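PDB 5MMH: HTH-type transcriptional activator AmpR from Pseudomonas aeruginosa PAO1, which activates transcription of the beta-lactamase gene ampC by binding its promoter, with an effector domain that recognises muropeptides derived from the cell wall. Local coordinates for residues 105-110 with 148-153; 63-68 with 177-182; 73-78 with 183-188. All coordinates share one frame; numbering follows the deposited sequence.

Contact 1: residues 105-110 with 148-153; sequences TLLRSY and QGVGVA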
ATOM      1  N   THR A 105      -6.787  -7.526  17.700  1.00 29.16           N
ATOM      2  CA  THR A 105      -7.265  -6.606  16.692  1.00 32.93           C
ATOM      3  C   THR A 105      -7.394  -7.324  15.369  1.00 28.27           C
ATOM      4  O   THR A 105      -6.441  -7.952  14.897  1.00 29.44           O
ATOM      5  CB  THR A 105      -6.311  -5.439  16.541  1.00 28.27           C
ATOM      6  OG1 THR A 105      -6.018  -4.926  17.835  1.00 49.65           O
ATOM      7  CG2 THR A 105      -6.927  -4.370  15.650  1.00 31.24           C
ATOM      8  N   LEU A 106      -8.572  -7.224  14.775  1.00 31.08           N
ATOM      9  CA  LEU A 106      -8.852  -7.830  13.483  1.00 28.45           C
ATOM     10  C   LEU A 106      -8.613  -6.761  12.429  1.00 28.28           C
ATOM     11  O   LEU A 106      -9.391  -5.813  12.318  1.00 31.16           O
ATOM     12  CB  LEU A 106     -10.286  -8.355  13.430  1.00 32.70           C
ATOM     13  CG  LEU A 106     -10.649  -9.384  14.508  1.00 34.07           C
ATOM     14  CD1 LEU A 106     -12.010 -10.000  14.245  1.00 34.84           C
ATOM     15  CD2 LEU A 106      -9.562 -10.460  14.621  1.00 28.22           C
ATOM     16  N   LEU A 107      -7.533  -6.900  11.664  1.00 23.09           N
ATOM     17  CA  LEU A 107      -7.263  -5.966  10.577  1.00 19.65           C
ATOM     18  C   LEU A 107      -8.157  -6.303   9.392  1.00 28.26           C
ATOM     19  O   LEU A 107      -8.301  -7.470   9.025  1.00 22.83           O
ATOM     20  CB  LEU A 107      -5.795  -6.048  10.174  1.00 19.15           C
ATOM     21  CG  LEU A 107      -4.770  -6.019  11.313  1.00 19.35           C
ATOM     22  CD1 LEU A 107      -3.411  -6.406  10.784  1.00 19.42           C
ATOM     23  CD2 LEU A 107      -4.719  -4.607  12.013  1.00 13.25           C
ATOM     24  N   ARG A 108      -8.770  -5.287   8.785  1.00 30.10           N
ATOM     25  CA  ARG A 108      -9.691  -5.584   7.699  1.00 26.94           C
ATOM     26  C   ARG A 108      -9.569  -4.572   6.571  1.00 24.95           C
ATOM     27  O   ARG A 108      -8.965  -3.508   6.716  1.00 20.44           O
ATOM     28  CB  ARG A 108     -11.131  -5.652   8.207  1.00 33.08           C
ATOM     29  CG  ARG A 108     -11.729  -4.357   8.666  1.00 31.00           C
ATOM     30  CD  ARG A 108     -13.099  -4.679   9.229  1.00 35.19           C
ATOM     31  NE  ARG A 108     -13.908  -3.513   9.563  1.00 39.93           N
ATOM     32  CZ  ARG A 108     -14.605  -2.799   8.684  1.00 40.44           C
ATOM     33  NH1 ARG A 108     -14.589  -3.103   7.386  1.00 32.69           N
ATOM     34  NH2 ARG A 108     -15.322  -1.767   9.108  1.00 48.40           N
ATOM     35  N   SER A 109     -10.145  -4.939   5.424  1.00 17.77           N
ATOM     36  CA  SER A 109     -10.254  -4.078   4.259  1.00 26.16           C
ATOM     37  C   SER A 109     -11.598  -3.350   4.254  1.00 25.47           C
ATOM     38  O   SER A 109     -12.460  -3.578   5.107  1.00 28.86           O
ATOM     39  CB  SER A 109     -10.098  -4.888   2.975  1.00 32.77           C
ATOM     40  OG  SER A 109     -11.300  -5.585   2.686  1.00 35.52           O
ATOM     41  N   TYR A 110     -11.801  -2.491   3.255  1.00 29.57           N
ATOM     42  CA  TYR A 110     -13.094  -1.786   3.130  1.00 37.98           C
ATOM     43  C   TYR A 110     -14.263  -2.661   2.770  1.00 34.50           C
ATOM     44  O   TYR A 110     -15.387  -2.264   2.927  1.00 39.03           O
ATOM     45  CB  TYR A 110     -13.133  -0.485   2.311  1.00 41.34           C
ATOM     46  CG  TYR A 110     -12.065  -0.199   1.298  1.00 50.69           C
ATOM     47  CD1 TYR A 110     -12.083  -0.800   0.040  1.00 56.13           C
ATOM     48  CD2 TYR A 110     -11.092   0.748   1.568  1.00 51.62           C
ATOM     49  CE1 TYR A 110     -11.124  -0.526  -0.911  1.00 49.35           C
ATOM     50  CE2 TYR A 110     -10.106   1.055   0.633  1.00 55.06           C
ATOM     51  CZ  TYR A 110     -10.118   0.403  -0.620  1.00 53.63           C
ATOM     52  OH  TYR A 110      -9.147   0.713  -1.555  1.00 53.56           O
ATOM     53  N   GLN A 148       4.223  -6.056  12.122  1.00 23.95           N
ATOM     54  CA  GLN A 148       4.601  -5.303  13.311  1.00 27.82           C
ATOM     55  C   GLN A 148       3.757  -5.645  14.536  1.00 24.03           C
ATOM     56  O   GLN A 148       3.826  -4.925  15.536  1.00 22.77           O
ATOM     57  CB  GLN A 148       4.521  -3.800  13.018  1.00 30.42           C
ATOM     58  CG  GLN A 148       5.733  -3.263  12.263  1.00 35.15           C
ATOM     59  CD  GLN A 148       5.523  -1.857  11.719  1.00 40.39           C
ATOM     60  OE1 GLN A 148       5.046  -0.963  12.426  1.00 43.15           O
ATOM     61  NE2 GLN A 148       5.896  -1.651  10.462  1.00 35.22           N
ATOM     62  N   GLY A 149       2.950  -6.705  14.480  1.00 30.61           N
ATOM     63  CA  GLY A 149       2.223  -7.185  15.643  1.00 24.73           C
ATOM     64  C   GLY A 149       0.968  -6.421  15.996  1.00 27.09           C
ATOM     65  O   GLY A 149       0.391  -6.666  17.060  1.00 30.39           O
ATOM     66  N   VAL A 150       0.516  -5.512  15.136  1.00 22.25           N
ATOM     67  CA  VAL A 150      -0.657  -4.709  15.456  1.00 18.90           C
ATOM     68  C   VAL A 150      -1.922  -5.560  15.523  1.00 26.63           C
ATOM     69  O   VAL A 150      -2.817  -5.292  16.337  1.00 30.52           O
ATOM     70  CB  VAL A 150      -0.769  -3.577  14.425  1.00 18.06           C
ATOM     71  CG1 VAL A 150      -1.968  -2.737  14.687  1.00 19.15           C
ATOM     72  CG2 VAL A 150       0.526  -2.721  14.450  1.00 19.06           C
ATOM     73  N   GLY A 151      -2.030  -6.587  14.691  1.00 20.90           N
ATOM     74  CA  GLY A 151      -3.264  -7.352  14.650  1.00 22.83           C
ATOM     75  C   GLY A 151      -3.154  -8.549  13.725  1.00 23.30           C
ATOM     76  O   GLY A 151      -2.064  -8.952  13.318  1.00 26.15           O
ATOM     77  N   VAL A 152      -4.307  -9.129  13.412  1.00 17.92           N
ATOM     78  CA  VAL A 152      -4.390 -10.330  12.592  1.00 21.85           C
ATOM     79  C   VAL A 152      -5.000  -9.955  11.248  1.00 18.93           C
ATOM     80  O   VAL A 152      -6.093  -9.377  11.197  1.00 18.47           O
ATOM     81  CB  VAL A 152      -5.201 -11.429  13.295  1.00 25.16           C
ATOM     82  CG1 VAL A 152      -5.732 -12.405  12.291  1.00 35.36           C
ATOM     83  CG2 VAL A 152      -4.314 -12.164  14.277  1.00 29.77           C
ATOM     84  N   ALA A 153      -4.288 -10.283  10.163  1.00 22.01           N
ATOM     85  CA  ALA A 153      -4.703  -9.939   8.807  1.00 19.86           C
ATOM     86  C   ALA A 153      -5.560 -11.027   8.164  1.00 20.26           C
ATOM     87  O   ALA A 153      -5.459 -12.213   8.487  1.00 18.37           O
ATOM     88  CB  ALA A 153      -3.489  -9.675   7.921  1.00 16.40           C
TER
HETATM   89  O   HOH W   1      -4.024  -7.224  18.514  1.00 28.37           O
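Leu106 and Val152 face each other across a single backbone bridge between two chain segments that run in the same direction. Val152 takes part in both bonds, donating through N and accepting through O, one to each neighbour of Leu106. Val152 N donates to Thr105 O at 2.9 Å, almost straight at the hydrogen (162°) and close to the C=O axis. The return bond, from Leu107 N to Val152 O, is also 2.9 Å, but its donor stands 32° out of the carbonyl plane. A water extends this pairing beyond the bridge: it accepts from Thr105 N at 2.9 Å and donates to Val150 O at 3.2 Å, so it joins two backbone groups that do not meet directly.

The effector domain has the two-lobed alpha/beta fold of periplasmic binding proteins, and this contact belongs to the lobe containing strand 106-109. That strand is bonded on its other flank to strand 133-136, through the backbone of Arg108. Helix 139-147 links 133-136 to the incoming segment, and Gly149, with its positive phi, closes the helix in a Schellman motif.

The apolar contacts centre on Leu107, whose branched end spreads across the arriving backbone. Its CG lies anti to the carbonyl carbon (chi1 -47°), which carries CD1 over the peptide of Gly151, 3.6 Å from Gly151 C. CD1 also meets Ala153 CB at 4.3 Å, while CD2 reaches Val150 CG1 at the same distance; Met142 and Ala146 of helix 139-147 pack on Leu107 as well. Glycine suits position 151 because a beta carbon there would collide with both Thr105 O and Leu107 CD2. Thr105 CB rests 3.5 Å from Val150 O, at the loop that leads out of helix 139-147.

Contact 2: residues 63-68 with 177-182; sequences IRFGGG and VSTGSY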
ATOM      1  N   ILE A  63      -5.967  -4.001 -13.834  1.00 13.98           N
ATOM      2  CA  ILE A  63      -6.115  -5.278 -13.140  1.00 15.18           C
ATOM      3  C   ILE A  63      -6.592  -4.995 -11.725  1.00 16.37           C
ATOM      4  O   ILE A  63      -5.955  -4.239 -10.983  1.00 17.11           O
ATOM      5  CB  ILE A  63      -4.798  -6.066 -13.115  1.00 18.28           C
ATOM      6  CG1 ILE A  63      -4.360  -6.453 -14.536  1.00 15.98           C
ATOM      7  CG2 ILE A  63      -4.921  -7.302 -12.184  1.00 12.22           C
ATOM      8  CD1 ILE A  63      -2.939  -7.050 -14.578  1.00 11.75           C
ATOM      9  N   ARG A  64      -7.712  -5.582 -11.330  1.00 25.95           N
ATOM     10  CA  ARG A  64      -8.233  -5.270 -10.005  1.00 21.57           C
ATOM     11  C   ARG A  64      -8.892  -6.507  -9.422  1.00 21.82           C
ATOM     12  O   ARG A  64      -9.003  -7.547 -10.078  1.00 15.18           O
ATOM     13  CB  ARG A  64      -9.188  -4.083 -10.073  1.00 21.42           C
ATOM     14  CG  ARG A  64     -10.320  -4.287 -11.010  1.00 21.43           C
ATOM     15  CD  ARG A  64     -10.879  -2.955 -11.440  1.00 33.84           C
ATOM     16  NE  ARG A  64     -11.372  -2.191 -10.300  1.00 32.53           N
ATOM     17  CZ  ARG A  64     -12.253  -1.201 -10.397  1.00 33.55           C
ATOM     18  NH1 ARG A  64     -12.738  -0.854 -11.586  1.00 17.68           N
ATOM     19  NH2 ARG A  64     -12.663  -0.573  -9.301  1.00 30.01           N
ATOM     20  N   PHE A  65      -9.330  -6.383  -8.173  1.00 16.54           N
ATOM     21  CA  PHE A  65      -9.852  -7.495  -7.392  1.00 19.37           C
ATOM     22  C   PHE A  65     -11.340  -7.292  -7.128  1.00 18.83           C
ATOM     23  O   PHE A  65     -11.756  -6.196  -6.750  1.00 18.06           O
ATOM     24  CB  PHE A  65      -9.098  -7.626  -6.060  1.00 17.94           C
ATOM     25  CG  PHE A  65      -9.682  -8.661  -5.118  1.00 20.12           C
ATOM     26  CD1 PHE A  65      -9.253  -9.985  -5.161  1.00 18.53           C
ATOM     27  CD2 PHE A  65     -10.675  -8.306  -4.195  1.00 18.20           C
ATOM     28  CE1 PHE A  65      -9.802 -10.946  -4.295  1.00 19.02           C
ATOM     29  CE2 PHE A  65     -11.220  -9.240  -3.330  1.00 19.39           C
ATOM     30  CZ  PHE A  65     -10.783 -10.573  -3.373  1.00 17.55           C
ATOM     31  N   GLY A  66     -12.122  -8.351  -7.300  1.00 15.69           N
ATOM     32  CA  GLY A  66     -13.542  -8.353  -6.929  1.00 14.60           C
ATOM     33  C   GLY A  66     -14.314  -9.349  -7.795  1.00 18.69           C
ATOM     34  O   GLY A  66     -13.845 -10.408  -8.147  1.00 14.11           O
ATOM     35  N   GLY A  67     -15.559  -8.942  -8.132  1.00 19.56           N
ATOM     36  CA  GLY A  67     -16.511  -9.842  -8.746  1.00 17.36           C
ATOM     37  C   GLY A  67     -16.580  -9.784 -10.248  1.00 26.08           C
ATOM     38  O   GLY A  67     -17.315 -10.567 -10.862  1.00 26.68           O
ATOM     39  N   GLY A  68     -15.830  -8.882 -10.871  1.00 18.49           N
ATOM     40  CA  GLY A  68     -15.821  -8.826 -12.322  1.00 25.48           C
ATOM     41  C   GLY A  68     -17.040  -8.214 -12.982  1.00 27.20           C
ATOM     42  O   GLY A  68     -17.252  -8.429 -14.180  1.00 31.60           O
ATOM     43  N   VAL A 177     -11.624 -18.653   2.487  1.00 16.04           N
ATOM     44  CA  VAL A 177     -12.922 -18.270   1.951  1.00 18.84           C
ATOM     45  C   VAL A 177     -12.694 -17.540   0.638  1.00 21.21           C
ATOM     46  O   VAL A 177     -11.791 -16.700   0.525  1.00 28.30           O
ATOM     47  CB  VAL A 177     -13.721 -17.406   2.946  1.00 23.16           C
ATOM     48  CG1 VAL A 177     -12.921 -16.131   3.345  1.00 21.05           C
ATOM     49  CG2 VAL A 177     -15.065 -17.046   2.361  1.00 28.07           C
ATOM     50  N   SER A 178     -13.520 -17.860  -0.351  1.00 28.03           N
ATOM     51  CA  SER A 178     -13.408 -17.329  -1.705  1.00 25.67           C
ATOM     52  C   SER A 178     -14.371 -16.164  -1.839  1.00 22.90           C
ATOM     53  O   SER A 178     -15.584 -16.365  -1.914  1.00 36.54           O
ATOM     54  CB  SER A 178     -13.739 -18.408  -2.740  1.00 29.41           C
ATOM     55  OG  SER A 178     -12.646 -19.274  -2.992  1.00 31.91           O
ATOM     56  N   THR A 179     -13.849 -14.944  -1.874  1.00 25.53           N
ATOM     57  CA  THR A 179     -14.715 -13.785  -2.022  1.00 26.71           C
ATOM     58  C   THR A 179     -14.532 -13.049  -3.340  1.00 24.75           C
ATOM     59  O   THR A 179     -15.409 -12.264  -3.708  1.00 26.04           O
ATOM     60  CB  THR A 179     -14.489 -12.791  -0.877  1.00 29.00           C
ATOM     61  OG1 THR A 179     -13.164 -12.258  -0.967  1.00 28.23           O
ATOM     62  CG2 THR A 179     -14.653 -13.489   0.455  1.00 35.62           C
ATOM     63  N   GLY A 180     -13.433 -13.278  -4.052  1.00 20.42           N
ATOM     64  CA  GLY A 180     -13.188 -12.549  -5.280  1.00 18.64           C
ATOM     65  C   GLY A 180     -12.017 -13.119  -6.045  1.00 18.48           C
ATOM     66  O   GLY A 180     -11.345 -14.053  -5.601  1.00 24.89           O
ATOM     67  N   SER A 181     -11.789 -12.534  -7.220  1.00 16.17           N
ATOM     68  CA  SER A 181     -10.738 -12.922  -8.138  1.00 16.13           C
ATOM     69  C   SER A 181     -10.018 -11.665  -8.592  1.00 16.50           C
ATOM     70  O   SER A 181     -10.482 -10.551  -8.359  1.00 14.20           O
ATOM     71  CB  SER A 181     -11.305 -13.656  -9.364  1.00 17.13           C
ATOM     72  OG  SER A 181     -12.053 -14.788  -8.972  1.00 23.42           O
ATOM     73  N   TYR A 182      -8.868 -11.856  -9.233  1.00 12.28           N
ATOM     74  CA  TYR A 182      -8.217 -10.803  -9.990  1.00 12.10           C
ATOM     75  C   TYR A 182      -8.708 -10.855 -11.429  1.00 15.20           C
ATOM     76  O   TYR A 182      -8.875 -11.940 -11.997  1.00 16.16           O
ATOM     77  CB  TYR A 182      -6.694 -10.947  -9.918  1.00 12.11           C
ATOM     78  CG  TYR A 182      -6.183 -10.588  -8.543  1.00 18.44           C
ATOM     79  CD1 TYR A 182      -6.169  -9.259  -8.124  1.00 17.40           C
ATOM     80  CD2 TYR A 182      -5.775 -11.565  -7.646  1.00 16.40           C
ATOM     81  CE1 TYR A 182      -5.732  -8.907  -6.863  1.00 20.09           C
ATOM     82  CE2 TYR A 182      -5.320 -11.224  -6.374  1.00 15.91           C
ATOM     83  CZ  TYR A 182      -5.312  -9.889  -5.991  1.00 21.02           C
ATOM     84  OH  TYR A 182      -4.889  -9.517  -4.740  1.00 17.63           O
TER
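Phe65 and Tyr182 form a non-hydrogen-bonded pair where strands 61-66 and 181-187 lie antiparallel in the mixed sheet. Their side chains project from the same face and meet as a T-shaped stack: the Phe65 edge points at the Tyr182 face, with centroids 5.4 Å apart and planes at 64°. Phe65 CD1 sits over that face, displaced toward its rim, while Phe65 CB touches Tyr182 CE1 at 3.7 Å. Large flat rings suit these places because the two fill this face of the sheet, with Ala81 of the adjoining strand 73-86 touching both and the ring of Phe22 meeting that of Tyr182.

Phe65 has CG anti to its backbone N (chi1 173°), which carries the ring across to the backbone of Gly180, just before the strand. Its CE1 comes within 3.6 Å of Gly180 C; a beta carbon at 180 would strike Phe65 CZ, so glycine is what lets the ring lie this close. Farther out, Thr179 OG1 stands at the ring edge, 3.8 Å from Phe65 CZ.

In this periplasmic-binding-protein fold, residues 177-180 carry the chain from one lobe into the sheet of the other: Val177 and Thr179 still touch helix 114-121, whereas Ser181 pairs with Gly66 in the sheet. Gly66 N donates to Ser181 O at 2.9 Å and 164°, and Ser181 N returns a bond to Gly66 O at 3.1 Å. Gly66 adopts backbone angles that would press a beta carbon against the preceding carbonyl, which calls for glycine.

CA-H...O contacts flank the Phe65-Tyr182 pair. Ser181 O, besides its N-H partner, receives Phe65 CA at 3.3 Å, and Arg64 O is approached by Tyr182 CA at 3.4 Å. The indole NE1 of Trp183 gives Gly66 O a second donor.

Contact 3: residues 73-78 with 183-188; sequences TEALAL and WLTRLQ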
ATOM      1  N   THR A  73     -17.422  -1.758 -18.151  1.00 20.14           N
ATOM      2  CA  THR A  73     -16.169  -2.483 -18.205  1.00 28.39           C
ATOM      3  C   THR A  73     -16.386  -3.863 -18.818  1.00 25.80           C
ATOM      4  O   THR A  73     -17.435  -4.480 -18.614  1.00 28.69           O
ATOM      5  CB  THR A  73     -15.602  -2.593 -16.782  1.00 29.35           C
ATOM      6  OG1 THR A  73     -15.458  -1.275 -16.234  1.00 32.81           O
ATOM      7  CG2 THR A  73     -14.293  -3.291 -16.774  1.00 29.12           C
ATOM      8  N   GLU A  74     -15.403  -4.315 -19.602  1.00 24.81           N
ATOM      9  CA  GLU A  74     -15.232  -5.719 -19.965  1.00 25.46           C
ATOM     10  C   GLU A  74     -14.120  -6.306 -19.096  1.00 23.42           C
ATOM     11  O   GLU A  74     -12.990  -5.818 -19.131  1.00 21.79           O
ATOM     12  CB  GLU A  74     -14.887  -5.848 -21.451  1.00 27.30           C
ATOM     13  CG  GLU A  74     -14.249  -7.177 -21.891  1.00 40.59           C
ATOM     14  CD  GLU A  74     -15.232  -8.358 -22.016  1.00 54.65           C
ATOM     15  OE1 GLU A  74     -14.899  -9.310 -22.763  1.00 52.43           O
ATOM     16  OE2 GLU A  74     -16.314  -8.349 -21.377  1.00 49.31           O
ATOM     17  N   ALA A  75     -14.429  -7.350 -18.324  1.00 24.33           N
ATOM     18  CA  ALA A  75     -13.464  -7.949 -17.405  1.00 22.42           C
ATOM     19  C   ALA A  75     -13.242  -9.431 -17.707  1.00 26.56           C
ATOM     20  O   ALA A  75     -14.200 -10.207 -17.770  1.00 19.04           O
ATOM     21  CB  ALA A  75     -13.920  -7.782 -15.961  1.00 18.43           C
ATOM     22  N   LEU A  76     -11.970  -9.814 -17.855  1.00 20.40           N
ATOM     23  CA  LEU A  76     -11.535 -11.189 -18.073  1.00 24.19           C
ATOM     24  C   LEU A  76     -10.940 -11.750 -16.790  1.00 20.53           C
ATOM     25  O   LEU A  76      -9.990 -11.177 -16.242  1.00 15.07           O
ATOM     26  CB  LEU A  76     -10.482 -11.276 -19.181  1.00 17.41           C
ATOM     27  CG  LEU A  76     -10.843 -11.349 -20.663  1.00 33.51           C
ATOM     28  CD1 LEU A  76     -12.192 -10.698 -20.967  1.00 33.88           C
ATOM     29  CD2 LEU A  76      -9.726 -10.719 -21.504  1.00 24.44           C
ATOM     30  N   ALA A  77     -11.458 -12.885 -16.336  1.00 15.29           N
ATOM     31  CA  ALA A  77     -10.954 -13.475 -15.102  1.00 16.97           C
ATOM     32  C   ALA A  77      -9.522 -13.964 -15.265  1.00 18.93           C
ATOM     33  O   ALA A  77      -9.153 -14.527 -16.299  1.00 19.16           O
ATOM     34  CB  ALA A  77     -11.834 -14.630 -14.669  1.00 23.64           C
ATOM     35  N   LEU A  78      -8.702 -13.732 -14.239  1.00 12.17           N
ATOM     36  CA  LEU A  78      -7.351 -14.291 -14.195  1.00 15.30           C
ATOM     37  C   LEU A  78      -7.286 -15.520 -13.293  1.00 16.23           C
ATOM     38  O   LEU A  78      -7.047 -16.626 -13.790  1.00 17.00           O
ATOM     39  CB  LEU A  78      -6.339 -13.216 -13.756  1.00 19.38           C
ATOM     40  CG  LEU A  78      -6.368 -11.966 -14.652  1.00 17.66           C
ATOM     41  CD1 LEU A  78      -5.636 -10.754 -14.051  1.00 13.89           C
ATOM     42  CD2 LEU A  78      -5.811 -12.315 -16.026  1.00 13.15           C
ATOM     43  N   TRP A 183      -8.943  -9.682 -12.007  1.00 12.92           N
ATOM     44  CA  TRP A 183      -9.541  -9.518 -13.326  1.00 14.96           C
ATOM     45  C   TRP A 183      -8.694  -8.582 -14.172  1.00 16.86           C
ATOM     46  O   TRP A 183      -8.191  -7.572 -13.671  1.00 18.58           O
ATOM     47  CB  TRP A 183     -10.961  -8.930 -13.225  1.00 15.45           C
ATOM     48  CG  TRP A 183     -11.908  -9.765 -12.413  1.00 15.48           C
ATOM     49  CD1 TRP A 183     -11.995  -9.823 -11.046  1.00 19.04           C
ATOM     50  CD2 TRP A 183     -12.900 -10.665 -12.918  1.00 18.47           C
ATOM     51  NE1 TRP A 183     -12.985 -10.705 -10.671  1.00 20.76           N
ATOM     52  CE2 TRP A 183     -13.549 -11.244 -11.802  1.00 22.89           C
ATOM     53  CE3 TRP A 183     -13.301 -11.045 -14.205  1.00 14.81           C
ATOM     54  CZ2 TRP A 183     -14.588 -12.172 -11.940  1.00 21.91           C
ATOM     55  CZ3 TRP A 183     -14.320 -11.964 -14.334  1.00 23.70           C
ATOM     56  CH2 TRP A 183     -14.950 -12.525 -13.206  1.00 22.24           C
ATOM     57  N   LEU A 184      -8.561  -8.885 -15.460  1.00 13.26           N
ATOM     58  CA  LEU A 184      -8.051  -7.905 -16.412  1.00 16.81           C
ATOM     59  C   LEU A 184      -9.247  -7.160 -17.010  1.00 18.93           C
ATOM     60  O   LEU A 184     -10.072  -7.760 -17.705  1.00 17.99           O
ATOM     61  CB  LEU A 184      -7.215  -8.581 -17.490  1.00 11.74           C
ATOM     62  CG  LEU A 184      -6.723  -7.648 -18.588  1.00 13.67           C
ATOM     63  CD1 LEU A 184      -5.609  -6.710 -18.067  1.00  9.48           C
ATOM     64  CD2 LEU A 184      -6.232  -8.472 -19.741  1.00 12.26           C
ATOM     65  N   THR A 185      -9.359  -5.864 -16.725  1.00 12.72           N
ATOM     66  CA  THR A 185     -10.512  -5.083 -17.143  1.00 13.37           C
ATOM     67  C   THR A 185     -10.095  -4.018 -18.147  1.00 16.76           C
ATOM     68  O   THR A 185      -8.925  -3.636 -18.237  1.00 18.40           O
ATOM     69  CB  THR A 185     -11.218  -4.420 -15.947  1.00 17.72           C
ATOM     70  OG1 THR A 185     -10.570  -3.184 -15.601  1.00 16.38           O
ATOM     71  CG2 THR A 185     -11.212  -5.340 -14.747  1.00 22.88           C
ATOM     72  N   ARG A 186     -11.082  -3.547 -18.906  1.00 16.41           N
ATOM     73  CA  ARG A 186     -10.892  -2.543 -19.940  1.00 18.26           C
ATOM     74  C   ARG A 186     -12.223  -1.825 -20.129  1.00 23.06           C
ATOM     75  O   ARG A 186     -13.282  -2.378 -19.826  1.00 20.15           O
ATOM     76  CB  ARG A 186     -10.394  -3.194 -21.243  1.00 22.08           C
ATOM     77  CG  ARG A 186     -10.942  -2.607 -22.512  1.00 31.60           C
ATOM     78  CD  ARG A 186     -10.471  -3.365 -23.745  1.00 34.19           C
ATOM     79  NE  ARG A 186     -11.358  -4.477 -24.036  1.00 35.10           N
ATOM     80  CZ  ARG A 186     -12.495  -4.363 -24.708  1.00 36.33           C
ATOM     81  NH1 ARG A 186     -12.883  -3.180 -25.157  1.00 33.35           N
ATOM     82  NH2 ARG A 186     -13.247  -5.432 -24.921  1.00 35.34           N
ATOM     83  N   LEU A 187     -12.167  -0.575 -20.589  1.00 21.51           N
ATOM     84  CA  LEU A 187     -13.392   0.168 -20.867  1.00 30.14           C
ATOM     85  C   LEU A 187     -14.069  -0.377 -22.119  1.00 23.02           C
ATOM     86  O   LEU A 187     -13.406  -0.622 -23.127  1.00 21.04           O
ATOM     87  CB  LEU A 187     -13.084   1.660 -21.035  1.00 25.14           C
ATOM     88  CG  LEU A 187     -13.015   2.476 -19.739  1.00 27.03           C
ATOM     89  CD1 LEU A 187     -12.783   3.959 -20.037  1.00 29.84           C
ATOM     90  CD2 LEU A 187     -14.284   2.279 -18.947  1.00 22.06           C
ATOM     91  N   GLN A 188     -15.398  -0.554 -22.052  1.00 26.79           N
ATOM     92  CA  GLN A 188     -16.181  -0.962 -23.226  1.00 33.85           C
ATOM     93  C   GLN A 188     -16.025   0.025 -24.377  1.00 32.67           C
ATOM     94  O   GLN A 188     -16.105  -0.369 -25.548  1.00 36.61           O
ATOM     95  CB  GLN A 188     -17.670  -1.096 -22.868  1.00 26.36           C
ATOM     96  CG  GLN A 188     -18.176  -2.519 -22.599  1.00 41.60           C
ATOM     97  CD  GLN A 188     -19.198  -2.603 -21.449  1.00 40.84           C
ATOM     98  OE1 GLN A 188     -19.677  -1.589 -20.934  1.00 48.50           O
ATOM     99  NE2 GLN A 188     -19.513  -3.825 -21.041  1.00 40.38           N
TER
HETATM  100  O   HOH W   2     -10.736  -7.008 -20.220  1.00 20.97           O
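Thr73 and Thr185 press together at one end of an antiparallel strand pair, 73-78 with 183-187, two neighbours in the mixed sheet of the effector domain's periplasmic-binding-protein fold. Their short segments run at 164° to each other. Thr73 CG2 lies 3.4 Å from Thr185 CB, tighter than ordinary van der Waals contact.

On the face of Thr185, Ala75 and Ala77 are small enough to admit the indole of Trp183. Its CG is anti to the carbonyl carbon (chi1 -59°), which leans the ring over the opposing strand. Ala77 CB makes a CH-pi contact over the six-membered ring, 3.7 Å from Trp183 CZ3, and Ala75 CB meets Trp183 CE3 at 3.8 Å.

The face bearing Glu74, Leu76, Leu184 and Arg186 is apolar at its Leu184 end, where Leu203 of helix 194-215 covers Leu184 and Leu78; Leu78 CD1 comes within 3.7 Å of Leu184 N. The Glu74-Arg186 end is loose and polar. Glu74 OE1 remains 4.7 Å from Arg186 NH2, and the guanidinium lies instead with one face over Glu74 CB; its salt bridge goes to Glu192. Gln188, beyond the strand, is exposed.

Leu76 N donates to Leu184 O in a nearly straight bond (176°), while Glu74 O accepts from Arg186 N. Water 2 gives each carbonyl a second donor, reaching Glu74 O at 2.8 Å and Leu184 O at 2.7 Å.

Overall arrangement
Contacts 2 and 3 share strand 181-187 and lie on its two flanks in the mixed sheet: 61-66 borders one edge and 73-86 the other. Their centres are 12 Å apart, and they touch directly, with Gly68 packed on the indole of Trp183. Along the chain their segments alternate, because 61-66 and 73-86 come in succession and both wait for 181-187, over a hundred residues later. Contact 1 is formed entirely by sequence lying between them, in the other lobe, with its centre about 20 Å from that of contact 2 and 30 Å from that of contact 3. The late return of 181-187 thus ties the chain back into the first lobe, consistent with the two-lobed effector-binding architecture of LysR-type regulators.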